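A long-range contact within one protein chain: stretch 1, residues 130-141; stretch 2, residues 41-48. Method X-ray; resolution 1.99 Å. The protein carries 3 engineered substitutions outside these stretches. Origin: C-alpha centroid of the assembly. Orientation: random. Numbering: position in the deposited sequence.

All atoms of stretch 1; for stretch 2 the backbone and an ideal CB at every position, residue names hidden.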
# COMPACT_ATOMS: atom_id res chain seq x y z
N LEU A 130 -42.58 -16.25 39.94
CA LEU A 130 -43.32 -17.48 39.65
C LEU A 130 -42.97 -17.98 38.26
O LEU A 130 -42.66 -19.17 38.06
CB LEU A 130 -44.83 -17.24 39.78
CG LEU A 130 -45.70 -18.40 39.25
CD1 LEU A 130 -45.30 -19.78 39.86
CD2 LEU A 130 -47.21 -18.11 39.49
N SER A 131 -42.96 -17.07 37.28
CA SER A 131 -42.58 -17.39 35.91
C SER A 131 -41.20 -18.05 35.84
O SER A 131 -41.01 -19.08 35.16
CB SER A 131 -42.63 -16.09 35.10
OG SER A 131 -42.95 -16.35 33.77
N GLU A 132 -40.26 -17.51 36.61
CA GLU A 132 -38.90 -18.05 36.68
C GLU A 132 -38.87 -19.47 37.25
O GLU A 132 -38.16 -20.33 36.73
CB GLU A 132 -38.00 -17.13 37.51
CG GLU A 132 -36.57 -17.63 37.66
CD GLU A 132 -35.74 -16.74 38.56
OE1 GLU A 132 -36.05 -15.53 38.67
OE2 GLU A 132 -34.76 -17.24 39.15
N LYS A 133 -39.62 -19.72 38.32
CA LYS A 133 -39.70 -21.06 38.90
C LYS A 133 -40.40 -22.06 37.98
O LYS A 133 -40.13 -23.27 38.07
CB LYS A 133 -40.38 -20.99 40.25
CG LYS A 133 -39.35 -20.65 41.26
CD LYS A 133 -39.88 -20.46 42.62
CE LYS A 133 -38.71 -20.68 43.54
NZ LYS A 133 -37.99 -21.98 43.27
N LEU A 134 -41.28 -21.60 37.10
CA LEU A 134 -41.84 -22.49 36.10
C LEU A 134 -40.91 -22.68 34.93
O LEU A 134 -41.30 -23.37 33.98
CB LEU A 134 -43.17 -21.97 35.59
CG LEU A 134 -44.22 -21.89 36.70
CD1 LEU A 134 -45.48 -21.27 36.16
CD2 LEU A 134 -44.46 -23.28 37.17
N GLY A 135 -39.72 -22.07 34.95
CA GLY A 135 -38.75 -22.30 33.89
C GLY A 135 -38.86 -21.35 32.71
O GLY A 135 -38.31 -21.63 31.65
N VAL A 136 -39.56 -20.24 32.87
CA VAL A 136 -39.80 -19.34 31.75
C VAL A 136 -38.71 -18.27 31.73
O VAL A 136 -38.46 -17.59 32.74
CB VAL A 136 -41.20 -18.72 31.85
CG1 VAL A 136 -41.44 -17.71 30.72
CG2 VAL A 136 -42.23 -19.85 31.84
N SER A 137 -38.07 -18.12 30.59
CA SER A 137 -37.00 -17.15 30.46
C SER A 137 -37.54 -15.72 30.39
O SER A 137 -38.63 -15.49 29.86
CB SER A 137 -36.19 -17.46 29.20
OG SER A 137 -35.31 -16.39 28.94
N PRO A 138 -36.78 -14.74 30.89
CA PRO A 138 -37.14 -13.33 30.66
C PRO A 138 -37.26 -12.94 29.19
O PRO A 138 -37.82 -11.89 28.88
CB PRO A 138 -35.97 -12.56 31.30
CG PRO A 138 -35.30 -13.51 32.20
CD PRO A 138 -35.56 -14.90 31.70
N LEU A 139 -36.67 -13.72 28.31
CA LEU A 139 -36.69 -13.51 26.86
C LEU A 139 -37.78 -14.31 26.18
O LEU A 139 -37.80 -14.37 24.94
CB LEU A 139 -35.33 -13.89 26.26
CG LEU A 139 -34.11 -13.38 27.04
CD1 LEU A 139 -32.81 -13.90 26.44
CD2 LEU A 139 -34.15 -11.85 27.09
N VAL A 140 -38.71 -14.89 26.95
CA VAL A 140 -39.80 -15.69 26.37
C VAL A 140 -40.52 -14.94 25.25
O VAL A 140 -40.76 -15.49 24.17
CB VAL A 140 -40.78 -16.15 27.48
CG1 VAL A 140 -41.34 -14.95 28.26
CG2 VAL A 140 -41.89 -16.99 26.88
N ASP A 141 -40.83 -13.68 25.46
CA ASP A 141 -41.49 -12.89 24.43
C ASP A 141 -40.51 -12.20 23.50
O ASP A 141 -40.69 -12.23 22.28
CB ASP A 141 -42.41 -11.85 25.09
CG ASP A 141 -42.99 -10.86 24.08
OD1 ASP A 141 -44.04 -11.16 23.47
OD2 ASP A 141 -42.39 -9.77 23.90
N UNK A 41 -50.23 -16.46 30.84
CA UNK A 41 -49.82 -16.97 29.54
C UNK A 41 -48.57 -17.85 29.67
O UNK A 41 -48.46 -18.87 29.00
CB UNK A 41 -49.56 -15.81 28.57
N UNK A 42 -47.63 -17.48 30.56
CA UNK A 42 -46.48 -18.34 30.84
C UNK A 42 -46.92 -19.71 31.37
O UNK A 42 -46.36 -20.75 30.98
CB UNK A 42 -45.55 -17.66 31.85
N UNK A 43 -47.93 -19.74 32.25
CA UNK A 43 -48.45 -21.03 32.73
C UNK A 43 -48.95 -21.86 31.55
O UNK A 43 -48.68 -23.07 31.46
CB UNK A 43 -49.57 -20.82 33.75
N UNK A 44 -49.69 -21.24 30.63
CA UNK A 44 -50.18 -21.96 29.45
C UNK A 44 -49.03 -22.50 28.60
O UNK A 44 -49.15 -23.58 28.01
CB UNK A 44 -51.07 -21.04 28.60
N UNK A 45 -47.92 -21.78 28.50
CA UNK A 45 -46.84 -22.28 27.66
C UNK A 45 -46.16 -23.49 28.29
O UNK A 45 -45.67 -24.36 27.56
CB UNK A 45 -45.81 -21.17 27.40
N UNK A 46 -46.09 -23.52 29.61
CA UNK A 46 -45.44 -24.62 30.32
C UNK A 46 -46.33 -25.86 30.33
O UNK A 46 -45.87 -26.98 30.07
CB UNK A 46 -45.10 -24.20 31.75
N UNK A 47 -47.62 -25.69 30.69
CA UNK A 47 -48.51 -26.84 30.87
C UNK A 47 -49.37 -27.17 29.66
O UNK A 47 -49.89 -28.29 29.58
CB UNK A 47 -49.43 -26.59 32.07
N UNK A 48 -49.53 -26.26 28.71
CA UNK A 48 -50.33 -26.54 27.54
C UNK A 48 -51.81 -26.23 27.66
O UNK A 48 -52.57 -26.56 26.74
CB UNK A 48 -50.17 -28.02 27.18

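Stretch 1 offers the end of a helix, S131 in its last turn, L134 just beyond it, then a Schellman turn at G135 and a loop carrying V136 and V140. Against this runs the helix of stretch 2.

At position 41 CA-to-CB points sideways and nothing of stretch 1 lies within 5.5 Å of the ideal CB. Almost any helix-compatible residue would do; the deposited one is H41, which makes no contact here.

Position 42 is more demanding. Its CB points toward stretch 1, 3.5 Å from S131 OG and 4.0 Å from V136 CG2, so a hydroxyl and a methyl share the site. A small residue such as alanine or serine would fit, as would a short polar one able to answer the hydroxyl. The residue is D42, with chi1 m. Its carboxylate carbon CG packs 3.8 Å from V136 CG1. The modelled D42 OD2 to S131 OG distance, 2.3 Å, is too short for a hydrogen bond and says nothing about why aspartate is here.

At position 43 CB points sideways, yet L134 CD1 lies 4.8 Å from it. That suits a modest apolar side chain reaching across, such as valine, isoleucine or leucine. V43, with chi1 t, brings CG2 to 3.8 Å from L134 CD1.

Position 44 is out of reach, so stretch 1 sets no preference; it holds E44.

Position 45 points toward stretch 1, but its ideal CB has no neighbour within 5.5 Å. The space favours a longer apolar chain, leucine or methionine, that can extend to the methyls of V140. L45, in the m,t rotamer, does so, with CD1 3.8 Å from V140 CG2.

Position 46 also points toward stretch 1, with L134 O 4.5 Å and V136 CG2 5.2 Å from its CB. The nearby carbonyl oxygen and methyl suit a branched apolar chain such as valine or isoleucine; alanine would be tolerated but would barely touch. V46, with chi1 t, places CG2 3.7 Å from V136 CG2 and 4.1 Å from L134 CB, so one methyl packs against both residues.

Position 47 points sideways with no near neighbour at its CB; a short side chain would make little contact, whereas a long or aromatic one could reach L134. F47 does, its end coming nearer: CE2 lies 4.2 Å from L134 CD2, which meets the ring at its edge.

At position 48 the helix has ended and phi is +88°. A CB would jam against the preceding carbonyl O, so the backbone itself calls for glycine, and G48 is found.

Stretch 2, residues 41-48: HDVELVFG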
# COMPACT_ATOMS: atom_id res chain seq x y z
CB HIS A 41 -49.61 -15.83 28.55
CG HIS A 41 -49.28 -16.32 27.18
ND1 HIS A 41 -48.00 -16.34 26.69
CD2 HIS A 41 -50.06 -16.92 26.25
CE1 HIS A 41 -48.00 -16.88 25.48
NE2 HIS A 41 -49.24 -17.24 25.19
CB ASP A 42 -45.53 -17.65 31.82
CG ASP A 42 -44.96 -16.30 31.29
OD1 ASP A 42 -45.16 -15.95 30.10
OD2 ASP A 42 -44.32 -15.58 32.09
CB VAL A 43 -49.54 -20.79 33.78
CG1 VAL A 43 -50.26 -22.12 34.16
CG2 VAL A 43 -48.94 -20.09 35.03
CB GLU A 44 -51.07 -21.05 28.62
CG GLU A 44 -51.62 -21.69 27.35
CD GLU A 44 -52.37 -20.69 26.47
OE1 GLU A 44 -52.74 -21.06 25.34
OE2 GLU A 44 -52.60 -19.53 26.92
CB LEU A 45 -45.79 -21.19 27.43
CG LEU A 45 -46.24 -19.98 26.62
CD1 LEU A 45 -45.10 -18.97 26.61
CD2 LEU A 45 -46.61 -20.39 25.20
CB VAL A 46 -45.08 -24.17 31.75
CG1 VAL A 46 -44.59 -25.36 32.58
CG2 VAL A 46 -44.04 -23.06 31.72
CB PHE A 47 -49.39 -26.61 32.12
CG PHE A 47 -48.61 -26.56 33.40
CD1 PHE A 47 -48.25 -27.73 34.05
CD2 PHE A 47 -48.18 -25.35 33.93
CE1 PHE A 47 -47.50 -27.69 35.24
CE2 PHE A 47 -47.45 -25.30 35.10
CZ PHE A 47 -47.10 -26.48 35.76
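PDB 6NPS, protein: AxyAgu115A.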